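Local coordinates for protein luciferase-like enzymeAMP-CoA-ligase (Zophobas atratus, PDB 4W8O) that probably activates carboxylic acids with ATP as acyl-adenylates and passes them to coenzyme A, as a luciferase-like member of the ANL superfamily, at residues V51-R54 / S55-A59; A59-L62 / Q63-G66; E126-K129 / L130-S134; G154-A157 / E158-P162. All coordinates share one frame; numbering follows the deposited sequence.

Interaction 1 of 4, residues V51-R54 / S55-A59; sequences VKTR and STRVA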
ATOM      1  N   VAL A  51      -2.066  11.627 -16.582  1.00 35.24           N
ATOM      2  CA  VAL A  51      -1.043  11.168 -15.650  1.00 34.36           C
ATOM      3  C   VAL A  51       0.214  10.697 -16.382  1.00 34.64           C
ATOM      4  O   VAL A  51       1.341  10.974 -15.934  1.00 33.76           O
ATOM      5  CB  VAL A  51      -1.579  10.055 -14.739  1.00 33.86           C
ATOM      6  CG1 VAL A  51      -0.443   9.314 -14.037  1.00 33.05           C
ATOM      7  CG2 VAL A  51      -2.538  10.646 -13.716  1.00 33.88           C
ATOM      8  N   LYS A  52       0.020  10.001 -17.501  1.00 35.06           N
ATOM      9  CA  LYS A  52       1.143   9.547 -18.326  1.00 36.16           C
ATOM     10  C   LYS A  52       1.962  10.722 -18.854  1.00 36.50           C
ATOM     11  O   LYS A  52       3.196  10.678 -18.849  1.00 36.22           O
ATOM     12  CB  LYS A  52       0.653   8.698 -19.501  1.00 37.35           C
ATOM     13  CG  LYS A  52       1.763   7.990 -20.268  1.00 37.73           C
ATOM     14  CD  LYS A  52       1.190   6.968 -21.238  1.00 39.27           C
ATOM     15  CE  LYS A  52       2.230   6.521 -22.248  1.00 40.64           C
ATOM     16  NZ  LYS A  52       2.565   7.573 -23.245  1.00 41.82           N
ATOM     17  N   THR A  53       1.269  11.768 -19.299  1.00 36.99           N
ATOM     18  CA  THR A  53       1.926  12.946 -19.859  1.00 37.61           C
ATOM     19  C   THR A  53       2.769  13.666 -18.806  1.00 35.95           C
ATOM     20  O   THR A  53       3.935  13.989 -19.051  1.00 35.96           O
ATOM     21  CB  THR A  53       0.892  13.918 -20.458  1.00 38.78           C
ATOM     22  OG1 THR A  53       0.185  13.255 -21.506  1.00 39.92           O
ATOM     23  CG2 THR A  53       1.556  15.168 -21.020  1.00 39.44           C
ATOM     24  N   ARG A  54       2.184  13.909 -17.639  1.00 34.62           N
ATOM     25  CA  ARG A  54       2.871  14.671 -16.603  1.00 34.01           C
ATOM     26  C   ARG A  54       4.036  13.877 -16.013  1.00 33.25           C
ATOM     27  O   ARG A  54       5.119  14.425 -15.829  1.00 32.99           O
ATOM     28  CB  ARG A  54       1.900  15.121 -15.515  1.00 33.73           C
ATOM     29  CG  ARG A  54       0.815  16.070 -16.024  1.00 35.08           C
ATOM     30  CD  ARG A  54       0.271  16.960 -14.913  1.00 34.89           C
ATOM     31  NE  ARG A  54      -0.386  16.188 -13.854  1.00 34.32           N
ATOM     32  CZ  ARG A  54      -0.398  16.505 -12.556  1.00 33.63           C
ATOM     33  NH1 ARG A  54       0.234  17.581 -12.100  1.00 33.91           N
ATOM     34  NH2 ARG A  54      -1.037  15.720 -11.692  1.00 33.03           N
ATOM     35  N   SER A  55       3.823  12.588 -15.756  1.00 32.35           N
ATOM     36  CA  SER A  55       4.873  11.737 -15.208  1.00 31.85           C
ATOM     37  C   SER A  55       6.031  11.551 -16.198  1.00 32.04           C
ATOM     38  O   SER A  55       7.183  11.490 -15.787  1.00 31.30           O
ATOM     39  CB  SER A  55       4.309  10.373 -14.782  1.00 31.42           C
ATOM     40  OG  SER A  55       3.729   9.684 -15.875  1.00 32.85           O
ATOM     41  N   THR A  56       5.722  11.451 -17.490  1.00 32.80           N
ATOM     42  CA  THR A  56       6.764  11.335 -18.520  1.00 33.41           C
ATOM     43  C   THR A  56       7.653  12.585 -18.499  1.00 33.92           C
ATOM     44  O   THR A  56       8.880  12.483 -18.532  1.00 33.44           O
ATOM     45  CB  THR A  56       6.156  11.103 -19.915  1.00 34.41           C
ATOM     46  OG1 THR A  56       5.448   9.853 -19.929  1.00 33.88           O
ATOM     47  CG2 THR A  56       7.236  11.085 -20.998  1.00 35.14           C
ATOM     48  N   ARG A  57       7.027  13.754 -18.387  1.00 34.81           N
ATOM     49  CA  ARG A  57       7.758  15.017 -18.338  1.00 35.43           C
ATOM     50  C   ARG A  57       8.615  15.139 -17.088  1.00 34.60           C
ATOM     51  O   ARG A  57       9.766  15.565 -17.168  1.00 34.70           O
ATOM     52  CB  ARG A  57       6.796  16.200 -18.435  1.00 37.12           C
ATOM     53  CG  ARG A  57       6.214  16.382 -19.820  1.00 38.94           C
ATOM     54  CD  ARG A  57       5.110  17.413 -19.809  1.00 40.51           C
ATOM     55  NE  ARG A  57       4.455  17.525 -21.103  1.00 42.32           N
ATOM     56  CZ  ARG A  57       3.419  18.321 -21.343  1.00 43.96           C
ATOM     57  NH1 ARG A  57       2.903  19.070 -20.377  1.00 43.57           N
ATOM     58  NH2 ARG A  57       2.890  18.361 -22.558  1.00 45.19           N
ATOM     59  N   VAL A  58       8.064  14.746 -15.940  1.00 33.18           N
ATOM     60  CA  VAL A  58       8.842  14.717 -14.706  1.00 31.99           C
ATOM     61  C   VAL A  58      10.040  13.776 -14.839  1.00 31.30           C
ATOM     62  O   VAL A  58      11.144  14.129 -14.424  1.00 31.27           O
ATOM     63  CB  VAL A  58       7.977  14.334 -13.487  1.00 31.43           C
ATOM     64  CG1 VAL A  58       8.836  14.137 -12.249  1.00 30.90           C
ATOM     65  CG2 VAL A  58       6.933  15.408 -13.213  1.00 32.32           C
ATOM     66  N   ALA A  59       9.822  12.595 -15.421  1.00 30.70           N
ATOM     67  CA  ALA A  59      10.889  11.602 -15.610  1.00 30.58           C
ATOM     68  C   ALA A  59      12.033  12.129 -16.471  1.00 31.23           C
ATOM     69  O   ALA A  59      13.209  11.961 -16.128  1.00 30.97           O
ATOM     70  CB  ALA A  59      10.330  10.326 -16.226  1.00 30.27           C
TER
HETATM   71  O   HOH W   1       4.715   9.094 -22.406  1.00 39.73           O
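The methyl of Thr53 sits over the guanidinium of Arg57: CG2 lies 3.6 Å above the plane, over its centre, and 3.7 Å from CZ. Thr53 CG2, anti to the backbone N, lies alongside the Arg57 chain, which is extended from CG to NE. The charged end of Arg57 forms a salt bridge with Glu166. A methionine in place of Arg57 would probably leave Glu166 without its charged mate and the Thr53 methyl without a flat group to rest on. Two hydroxyls turn back on the helix. Set between its backbone N and carbonyl carbon (chi1 60°), Ser55 OG gives a 2.7 Å bond to Val51 O, while Ser55 N reaches the same oxygen at 3.0 Å from the opposite face of the carbonyl plane. Thr56 repeats this one residue on, its OG1 bonding to Lys52 O at 2.6 Å. Thr56 OG1 also accepts from a water, which takes a bond from Lys52 NZ at 2.8 Å. Ser55 OG has a further partner in Tyr92 OH. Hydroxyls that add a second donor to the i-4 carbonyl are characteristic of serine and threonine within alpha-helices, here helix 48-64, which touches helices 20-30 and 85-92.

Interaction 2 of 4, residues A59-L62 / Q63-G66; sequences ALNL and QKKG
Leu60 and Gln63 run side by side, with Leu60 CD2 3.9 Å from Gln63 OE1. Gln63 is extended beyond CG, which stands anti to the backbone N (chi1 -164°), and this carries the side chain out from the helix alongside Leu60. A water completes the link, donating to Leu60 O at 2.8 Å and to Gln63 OE1 at 2.9 Å. One residue on, the Lys64 chain stretches back past the same carbonyl, its CG 3.4 Å from Leu60 O, and Lys64 NZ donates to a second water that lies 2.7 Å from Asn61 OD1. The helix ends here in a Schellman motif. Lys65 N still bonds to Asn61 O (3.1 Å) and only weakly to Leu62 O, whereas Gly66 takes a positive phi of 94°, a conformation suited to glycine, and its N turns to Gln63 O at 3.0 Å. In the next shell, Asn61 ND2 donates to the carbonyls of Met159 and Leu161, which fixes the rotation of the amide and keeps OD1 directed to the water beside Lys64. Lys65, bent at chi4, carries its ammonium to a salt bridge with Glu143. Leu62, on the buried side, packs on Met159 and on Ser90 of helix 85-92, while Leu60 rests against Phe169.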
ATOM      1  N   ALA A  59       9.822  12.595 -15.421  1.00 30.70           N
ATOM      2  CA  ALA A  59      10.889  11.602 -15.610  1.00 30.58           C
ATOM      3  C   ALA A  59      12.033  12.129 -16.471  1.00 31.23           C
ATOM      4  O   ALA A  59      13.209  11.961 -16.128  1.00 30.97           O
ATOM      5  CB  ALA A  59      10.330  10.326 -16.226  1.00 30.27           C
ATOM      6  N   LEU A  60      11.684  12.752 -17.594  1.00 32.35           N
ATOM      7  CA  LEU A  60      12.694  13.312 -18.498  1.00 33.60           C
ATOM      8  C   LEU A  60      13.522  14.383 -17.790  1.00 33.26           C
ATOM      9  O   LEU A  60      14.719  14.477 -18.004  1.00 33.42           O
ATOM     10  CB  LEU A  60      12.053  13.883 -19.771  1.00 34.97           C
ATOM     11  CG  LEU A  60      11.539  12.832 -20.756  1.00 35.31           C
ATOM     12  CD1 LEU A  60      10.600  13.474 -21.765  1.00 36.63           C
ATOM     13  CD2 LEU A  60      12.692  12.134 -21.469  1.00 35.89           C
ATOM     14  N   ASN A  61      12.888  15.172 -16.931  1.00 32.80           N
ATOM     15  CA  ASN A  61      13.622  16.167 -16.160  1.00 32.76           C
ATOM     16  C   ASN A  61      14.470  15.526 -15.058  1.00 31.63           C
ATOM     17  O   ASN A  61      15.603  15.941 -14.831  1.00 32.84           O
ATOM     18  CB  ASN A  61      12.666  17.221 -15.596  1.00 32.89           C
ATOM     19  CG  ASN A  61      12.174  18.177 -16.664  1.00 34.26           C
ATOM     20  OD1 ASN A  61      12.952  18.618 -17.515  1.00 35.30           O
ATOM     21  ND2 ASN A  61      10.885  18.501 -16.633  1.00 34.49           N
ATOM     22  N   LEU A  62      13.934  14.512 -14.387  1.00 30.53           N
ATOM     23  CA  LEU A  62      14.720  13.758 -13.397  1.00 29.73           C
ATOM     24  C   LEU A  62      15.985  13.150 -14.026  1.00 29.91           C
ATOM     25  O   LEU A  62      17.044  13.109 -13.401  1.00 29.30           O
ATOM     26  CB  LEU A  62      13.873  12.659 -12.747  1.00 28.89           C
ATOM     27  CG  LEU A  62      12.866  13.094 -11.676  1.00 28.81           C
ATOM     28  CD1 LEU A  62      11.982  11.921 -11.286  1.00 28.34           C
ATOM     29  CD2 LEU A  62      13.557  13.667 -10.449  1.00 28.71           C
ATOM     30  N   GLN A  63      15.851  12.702 -15.267  1.00 30.52           N
ATOM     31  CA  GLN A  63      16.942  12.110 -16.025  1.00 32.43           C
ATOM     32  C   GLN A  63      18.050  13.137 -16.280  1.00 32.91           C
ATOM     33  O   GLN A  63      19.238  12.839 -16.144  1.00 32.27           O
ATOM     34  CB  GLN A  63      16.379  11.572 -17.348  1.00 34.42           C
ATOM     35  CG  GLN A  63      17.251  10.592 -18.104  1.00 36.96           C
ATOM     36  CD  GLN A  63      16.477   9.932 -19.240  1.00 38.75           C
ATOM     37  OE1 GLN A  63      15.968  10.609 -20.135  1.00 41.10           O
ATOM     38  NE2 GLN A  63      16.369   8.615 -19.198  1.00 38.82           N
ATOM     39  N   LYS A  64      17.652  14.355 -16.622  1.00 32.92           N
ATOM     40  CA  LYS A  64      18.602  15.440 -16.842  1.00 34.21           C
ATOM     41  C   LYS A  64      19.335  15.830 -15.553  1.00 33.83           C
ATOM     42  O   LYS A  64      20.475  16.292 -15.611  1.00 33.36           O
ATOM     43  CB  LYS A  64      17.887  16.663 -17.445  1.00 35.47           C
ATOM     44  CG  LYS A  64      17.359  16.425 -18.853  1.00 36.56           C
ATOM     45  CD  LYS A  64      16.594  17.626 -19.389  1.00 38.23           C
ATOM     46  CE  LYS A  64      16.199  17.403 -20.838  1.00 39.46           C
ATOM     47  NZ  LYS A  64      15.324  18.482 -21.367  1.00 41.16           N
ATOM     48  N   LYS A  65      18.679  15.640 -14.406  1.00 33.09           N
ATOM     49  CA  LYS A  65      19.311  15.863 -13.099  1.00 33.84           C
ATOM     50  C   LYS A  65      20.263  14.739 -12.689  1.00 32.87           C
ATOM     51  O   LYS A  65      20.871  14.809 -11.622  1.00 33.67           O
ATOM     52  CB  LYS A  65      18.259  16.026 -12.000  1.00 34.01           C
ATOM     53  CG  LYS A  65      17.406  17.279 -12.074  1.00 35.71           C
ATOM     54  CD  LYS A  65      16.412  17.248 -10.918  1.00 36.63           C
ATOM     55  CE  LYS A  65      15.678  18.560 -10.759  1.00 39.13           C
ATOM     56  NZ  LYS A  65      16.537  19.673 -10.292  1.00 40.21           N
ATOM     57  N   GLY A  66      20.362  13.693 -13.507  1.00 32.47           N
ATOM     58  CA  GLY A  66      21.305  12.607 -13.280  1.00 31.83           C
ATOM     59  C   GLY A  66      20.743  11.414 -12.519  1.00 31.15           C
ATOM     60  O   GLY A  66      21.514  10.566 -12.070  1.00 30.64           O
TER
HETATM   61  O   HOH W   2      16.020  13.512 -20.231  1.00 35.08           O
HETATM   62  O   HOH W   3      12.903  17.520 -19.996  1.00 37.74           O

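Interaction 3 of 4, residues E126-K129 / L130-S134; sequences ESLK and LIEKS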
ATOM      1  N   GLU A 126       3.665  22.051   3.738  1.00 37.67           N
ATOM      2  CA  GLU A 126       3.394  21.921   5.168  1.00 38.96           C
ATOM      3  C   GLU A 126       4.453  21.094   5.903  1.00 36.72           C
ATOM      4  O   GLU A 126       4.561  21.160   7.113  1.00 36.87           O
ATOM      5  CB  GLU A 126       2.023  21.273   5.392  1.00 40.72           C
ATOM      6  CG  GLU A 126       0.842  22.051   4.831  1.00 44.59           C
ATOM      7  CD  GLU A 126       0.632  21.876   3.327  1.00 46.09           C
ATOM      8  OE1 GLU A 126       1.379  21.106   2.681  1.00 45.03           O
ATOM      9  OE2 GLU A 126      -0.279  22.538   2.780  1.00 50.56           O
ATOM     10  N   SER A 127       5.216  20.295   5.171  1.00 35.20           N
ATOM     11  CA  SER A 127       6.216  19.423   5.766  1.00 34.47           C
ATOM     12  C   SER A 127       7.639  19.893   5.418  1.00 34.53           C
ATOM     13  O   SER A 127       8.615  19.207   5.723  1.00 34.18           O
ATOM     14  CB  SER A 127       5.989  17.982   5.278  1.00 33.94           C
ATOM     15  OG  SER A 127       4.731  17.473   5.709  1.00 34.04           O
ATOM     16  N   LEU A 128       7.761  21.061   4.786  1.00 34.33           N
ATOM     17  CA  LEU A 128       9.066  21.567   4.366  1.00 34.49           C
ATOM     18  C   LEU A 128      10.026  21.800   5.544  1.00 34.60           C
ATOM     19  O   LEU A 128      11.162  21.339   5.505  1.00 33.39           O
ATOM     20  CB  LEU A 128       8.908  22.843   3.526  1.00 35.54           C
ATOM     21  CG  LEU A 128      10.185  23.559   3.080  1.00 35.97           C
ATOM     22  CD1 LEU A 128      11.145  22.612   2.385  1.00 35.69           C
ATOM     23  CD2 LEU A 128       9.836  24.731   2.176  1.00 37.06           C
ATOM     24  N   LYS A 129       9.571  22.492   6.587  1.00 36.08           N
ATOM     25  CA  LYS A 129      10.418  22.758   7.767  1.00 37.28           C
ATOM     26  C   LYS A 129      10.843  21.461   8.461  1.00 35.91           C
ATOM     27  O   LYS A 129      11.985  21.311   8.880  1.00 36.73           O
ATOM     28  CB  LYS A 129       9.705  23.656   8.783  1.00 39.68           C
ATOM     29  CG  LYS A 129       9.768  25.152   8.495  1.00 42.26           C
ATOM     30  CD  LYS A 129       9.474  25.944   9.761  1.00 44.52           C
ATOM     31  CE  LYS A 129       9.120  27.400   9.481  1.00 47.22           C
ATOM     32  NZ  LYS A 129      10.216  28.144   8.804  1.00 47.76           N
ATOM     33  N   LEU A 130       9.903  20.538   8.597  1.00 34.95           N
ATOM     34  CA  LEU A 130      10.184  19.217   9.148  1.00 34.07           C
ATOM     35  C   LEU A 130      11.344  18.536   8.408  1.00 32.52           C
ATOM     36  O   LEU A 130      12.300  18.070   9.026  1.00 32.79           O
ATOM     37  CB  LEU A 130       8.920  18.358   9.060  1.00 33.33           C
ATOM     38  CG  LEU A 130       9.016  16.888   9.470  1.00 33.10           C
ATOM     39  CD1 LEU A 130       9.340  16.759  10.955  1.00 33.66           C
ATOM     40  CD2 LEU A 130       7.706  16.199   9.132  1.00 32.78           C
ATOM     41  N   ILE A 131      11.258  18.499   7.083  1.00 31.53           N
ATOM     42  CA  ILE A 131      12.299  17.890   6.262  1.00 31.20           C
ATOM     43  C   ILE A 131      13.629  18.656   6.354  1.00 32.16           C
ATOM     44  O   ILE A 131      14.680  18.047   6.505  1.00 32.28           O
ATOM     45  CB  ILE A 131      11.864  17.782   4.780  1.00 30.30           C
ATOM     46  CG1 ILE A 131      10.674  16.830   4.621  1.00 30.00           C
ATOM     47  CG2 ILE A 131      13.013  17.304   3.913  1.00 30.27           C
ATOM     48  CD1 ILE A 131      10.878  15.462   5.232  1.00 29.74           C
ATOM     49  N   GLU A 132      13.580  19.981   6.249  1.00 33.66           N
ATOM     50  CA  GLU A 132      14.783  20.815   6.389  1.00 35.46           C
ATOM     51  C   GLU A 132      15.496  20.549   7.725  1.00 36.56           C
ATOM     52  O   GLU A 132      16.711  20.363   7.767  1.00 37.36           O
ATOM     53  CB  GLU A 132      14.427  22.307   6.264  1.00 36.95           C
ATOM     54  CG  GLU A 132      14.055  22.770   4.851  1.00 37.17           C
ATOM     55  CD  GLU A 132      13.615  24.232   4.788  1.00 39.68           C
ATOM     56  OE1 GLU A 132      13.059  24.760   5.777  1.00 41.63           O
ATOM     57  OE2 GLU A 132      13.827  24.876   3.741  1.00 40.92           O
ATOM     58  N   LYS A 133      14.732  20.527   8.811  1.00 37.25           N
ATOM     59  CA  LYS A 133      15.297  20.283  10.140  1.00 39.18           C
ATOM     60  C   LYS A 133      15.889  18.884  10.253  1.00 38.03           C
ATOM     61  O   LYS A 133      16.962  18.699  10.835  1.00 39.50           O
ATOM     62  CB  LYS A 133      14.237  20.472  11.223  1.00 40.58           C
ATOM     63  CG  LYS A 133      13.864  21.919  11.462  1.00 43.25           C
ATOM     64  CD  LYS A 133      12.709  22.038  12.440  1.00 44.96           C
ATOM     65  CE  LYS A 133      12.280  23.487  12.618  1.00 47.49           C
ATOM     66  NZ  LYS A 133      11.013  23.577  13.396  1.00 48.74           N
ATOM     67  N   SER A 134      15.190  17.907   9.690  1.00 35.92           N
ATOM     68  CA  SER A 134      15.629  16.520   9.772  1.00 35.80           C
ATOM     69  C   SER A 134      16.936  16.318   9.014  1.00 36.34           C
ATOM     70  O   SER A 134      17.846  15.653   9.508  1.00 37.19           O
ATOM     71  CB  SER A 134      14.545  15.580   9.242  1.00 34.34           C
ATOM     72  OG  SER A 134      13.338  15.705   9.993  1.00 34.79           O
TER
HETATM   73  O   HOH W   4       7.073  21.452   8.525  1.00 30.96           O
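Lys129 and Glu132 meet where the carboxylate turns back along the helix, with Glu132 OE1 3.9 Å from Lys129 CA. Lys129 takes part mainly through its backbone and the root of its side chain. Its carbonyl accepts from Lys133 N, and the extended Lys133 chain lies over the same oxygen, with Lys133 CG 3.3 Å from Lys129 O. Lys129 NZ stays 5.4 Å from Glu132 OE1, so their opposite charges probably attract without pairing. Glu132 also reaches Leu128, one helical turn earlier. Its chi1 of -72° sets Glu132 CG 3.3 Å from Leu128 O, and the extended chain beyond carries the carboxylate on to the leucine branch, where Glu132 OE2 comes to 3.8 Å from Leu128 CD1. Leu128 O takes the Glu132 N-H at 2.9 Å in a nearly straight bond, 172° at the hydrogen. OE2 of Glu132 is hydrogen-bonded to His153, which holds the carboxylate in its place over the aliphatic branch. These turns open helix 128-138, the crossover of a beta-alpha-beta unit whose strands are 120-124 and 143-147; Leu128 and Ile131 pack against both strands. Leu130 lies on the side toward helix 106-116 and touches Val106. Leu130 N donates to a water, at 3.0 Å, that in turn donates to Glu126 O. Leu130 O receives two donors of Ser134 from opposite faces, OG at 2.8 Å from above the carbonyl plane and the backbone N. Ser127, at the N-cap position, spends its hydroxyl on Glu124 instead of on the helix.

Interaction 4 of 4, residues G154-A157 / E158-P162; sequences GTFA and EMTLP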
ATOM      1  N   GLY A 154      13.817  23.790  -5.623  1.00 38.89           N
ATOM      2  CA  GLY A 154      13.075  23.556  -6.860  1.00 38.56           C
ATOM      3  C   GLY A 154      11.611  23.278  -6.567  1.00 37.51           C
ATOM      4  O   GLY A 154      11.237  23.033  -5.425  1.00 36.54           O
ATOM      5  N   THR A 155      10.785  23.324  -7.604  1.00 38.12           N
ATOM      6  CA  THR A 155       9.343  23.124  -7.451  1.00 38.78           C
ATOM      7  C   THR A 155       8.857  22.008  -8.355  1.00 38.21           C
ATOM      8  O   THR A 155       9.482  21.710  -9.376  1.00 38.46           O
ATOM      9  CB  THR A 155       8.561  24.396  -7.812  1.00 40.19           C
ATOM     10  OG1 THR A 155       8.758  24.700  -9.198  1.00 41.38           O
ATOM     11  CG2 THR A 155       9.028  25.562  -6.976  1.00 41.34           C
ATOM     12  N   PHE A 156       7.734  21.406  -7.982  1.00 37.60           N
ATOM     13  CA  PHE A 156       7.120  20.358  -8.783  1.00 37.38           C
ATOM     14  C   PHE A 156       6.683  20.895 -10.148  1.00 39.54           C
ATOM     15  O   PHE A 156       6.855  20.230 -11.169  1.00 39.81           O
ATOM     16  CB  PHE A 156       5.923  19.744  -8.043  1.00 36.44           C
ATOM     17  CG  PHE A 156       5.086  18.839  -8.899  1.00 36.59           C
ATOM     18  CD1 PHE A 156       5.542  17.575  -9.249  1.00 35.97           C
ATOM     19  CD2 PHE A 156       3.853  19.257  -9.373  1.00 37.90           C
ATOM     20  CE1 PHE A 156       4.775  16.741 -10.051  1.00 36.25           C
ATOM     21  CE2 PHE A 156       3.083  18.430 -10.172  1.00 39.05           C
ATOM     22  CZ  PHE A 156       3.543  17.167 -10.508  1.00 37.75           C
ATOM     23  N   ALA A 157       6.121  22.098 -10.155  1.00 41.91           N
ATOM     24  CA  ALA A 157       5.692  22.758 -11.390  1.00 44.15           C
ATOM     25  C   ALA A 157       6.829  22.878 -12.411  1.00 45.27           C
ATOM     26  O   ALA A 157       6.602  22.721 -13.613  1.00 46.67           O
ATOM     27  CB  ALA A 157       5.116  24.131 -11.079  1.00 45.50           C
ATOM     28  N   GLU A 158       8.043  23.152 -11.933  1.00 45.16           N
ATOM     29  CA  GLU A 158       9.230  23.180 -12.797  1.00 45.74           C
ATOM     30  C   GLU A 158       9.543  21.813 -13.399  1.00 44.95           C
ATOM     31  O   GLU A 158       9.944  21.727 -14.564  1.00 46.52           O
ATOM     32  CB  GLU A 158      10.452  23.674 -12.026  1.00 45.96           C
ATOM     33  CG  GLU A 158      10.489  25.180 -11.854  1.00 48.67           C
ATOM     34  CD  GLU A 158      11.397  25.642 -10.725  1.00 48.65           C
ATOM     35  OE1 GLU A 158      12.180  24.835 -10.180  1.00 47.92           O
ATOM     36  OE2 GLU A 158      11.319  26.836 -10.388  1.00 51.41           O
ATOM     37  N   MET A 159       9.374  20.753 -12.605  1.00 42.35           N
ATOM     38  CA  MET A 159       9.638  19.385 -13.069  1.00 41.64           C
ATOM     39  C   MET A 159       8.646  18.905 -14.143  1.00 42.03           C
ATOM     40  O   MET A 159       8.957  17.981 -14.895  1.00 42.29           O
ATOM     41  CB  MET A 159       9.640  18.392 -11.888  1.00 40.37           C
ATOM     42  CG  MET A 159      10.759  18.578 -10.874  1.00 39.45           C
ATOM     43  SD  MET A 159      12.416  18.443 -11.591  1.00 41.49           S
ATOM     44  CE  MET A 159      12.473  16.687 -11.940  1.00 41.15           C
ATOM     45  N   THR A 160       7.463  19.519 -14.214  1.00 42.31           N
ATOM     46  CA  THR A 160       6.471  19.173 -15.230  1.00 43.82           C
ATOM     47  C   THR A 160       6.671  19.940 -16.544  1.00 46.40           C
ATOM     48  O   THR A 160       5.893  19.753 -17.479  1.00 48.21           O
ATOM     49  CB  THR A 160       5.025  19.425 -14.738  1.00 44.62           C
ATOM     50  OG1 THR A 160       4.838  20.819 -14.457  1.00 45.51           O
ATOM     51  CG2 THR A 160       4.720  18.608 -13.482  1.00 43.57           C
ATOM     52  N   LEU A 161       7.688  20.803 -16.618  1.00 51.63           N
ATOM     53  CA  LEU A 161       7.937  21.578 -17.835  1.00 52.16           C
ATOM     54  C   LEU A 161       8.269  20.630 -18.982  1.00 51.75           C
ATOM     55  O   LEU A 161       9.191  19.820 -18.857  1.00 51.41           O
ATOM     56  CB  LEU A 161       9.094  22.571 -17.647  1.00 53.51           C
ATOM     57  CG  LEU A 161       8.891  23.745 -16.678  1.00 54.71           C
ATOM     58  CD1 LEU A 161      10.212  24.478 -16.475  1.00 55.98           C
ATOM     59  CD2 LEU A 161       7.801  24.706 -17.146  1.00 54.53           C
ATOM     60  N   PRO A 162       7.519  20.718 -20.097  1.00 51.24           N
ATOM     61  CA  PRO A 162       7.782  19.822 -21.215  1.00 51.99           C
ATOM     62  C   PRO A 162       9.127  20.104 -21.871  1.00 53.52           C
ATOM     63  O   PRO A 162       9.444  21.253 -22.152  1.00 54.01           O
ATOM     64  CB  PRO A 162       6.640  20.124 -22.190  1.00 52.93           C
ATOM     65  CG  PRO A 162       6.194  21.495 -21.848  1.00 53.15           C
ATOM     66  CD  PRO A 162       6.404  21.639 -20.374  1.00 51.61           C
TER
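Ala157 O is gripped twice by Thr160: the hydroxyl OG1 donates to it at 2.7 Å, and the backbone N adds a weak bond. Thr160 OG1 stands between its own backbone N and carbonyl carbon (chi1 62°), a setting that turns the hydroxyl back toward Ala157 and sends the methyl over Phe156. There Thr160 CG2 makes a CH-pi contact, 3.8 Å from the centroid of the Phe156 ring and 25° off the ring normal, offset toward the rim, with CZ the nearest ring atom at 3.5 Å. A glycine in place of Thr160 would probably leave Ala157 O with little more than the weak backbone bond and strip the methyl from that face of the Phe156 ring. The ring meets Phe147 and packs on Arg54 and on Ile85 and Pro86 of helix 85-92. At the other end of this short helix, Thr155 and Glu158 form a capping box. Thr155 OG1 accepts from Glu158 N at 3.2 Å, and Glu158 OE1 accepts from Thr155 N at 3.3 Å, the donor coming from well above the carboxylate plane. The two side chains cross at about a right angle, with Thr155 OG1 3.2 Å from Glu158 CD. Thr155 O receives only weak bonds from Glu158 N and Met159 N. Helix 156-159, which follows edge strand 154-155, is little more than one turn with several weak backbone bonds, and side-chain oxygens at its two ends supply much of the sound hydrogen bonding, which suggests that polar side chains help to set where the turn starts and stops.

From the N terminus, interactions 1 and 2 follow in series along helix 48-64 and share Ala59, the second reaching the helix's C-terminal end. Interaction 3 comes later, at the start of helix 128-138, and interaction 4 next, where edge strand 154-155 runs into helix 156-159. Each joins consecutive residues, so none closes a long loop, and none nests within or crosses another. In space, interaction 4 returns to helix 48-64: Arg54, Arg57 and Val58 of interaction 1, and Leu62 and Lys65 of interaction 2, pack on it, and Asn61 hydrogen-bonds to its backbone. Interaction 3 stands apart, its nearest atoms about 8 Å from interaction 4, although both adjoin the sheet that contains strand 143-147.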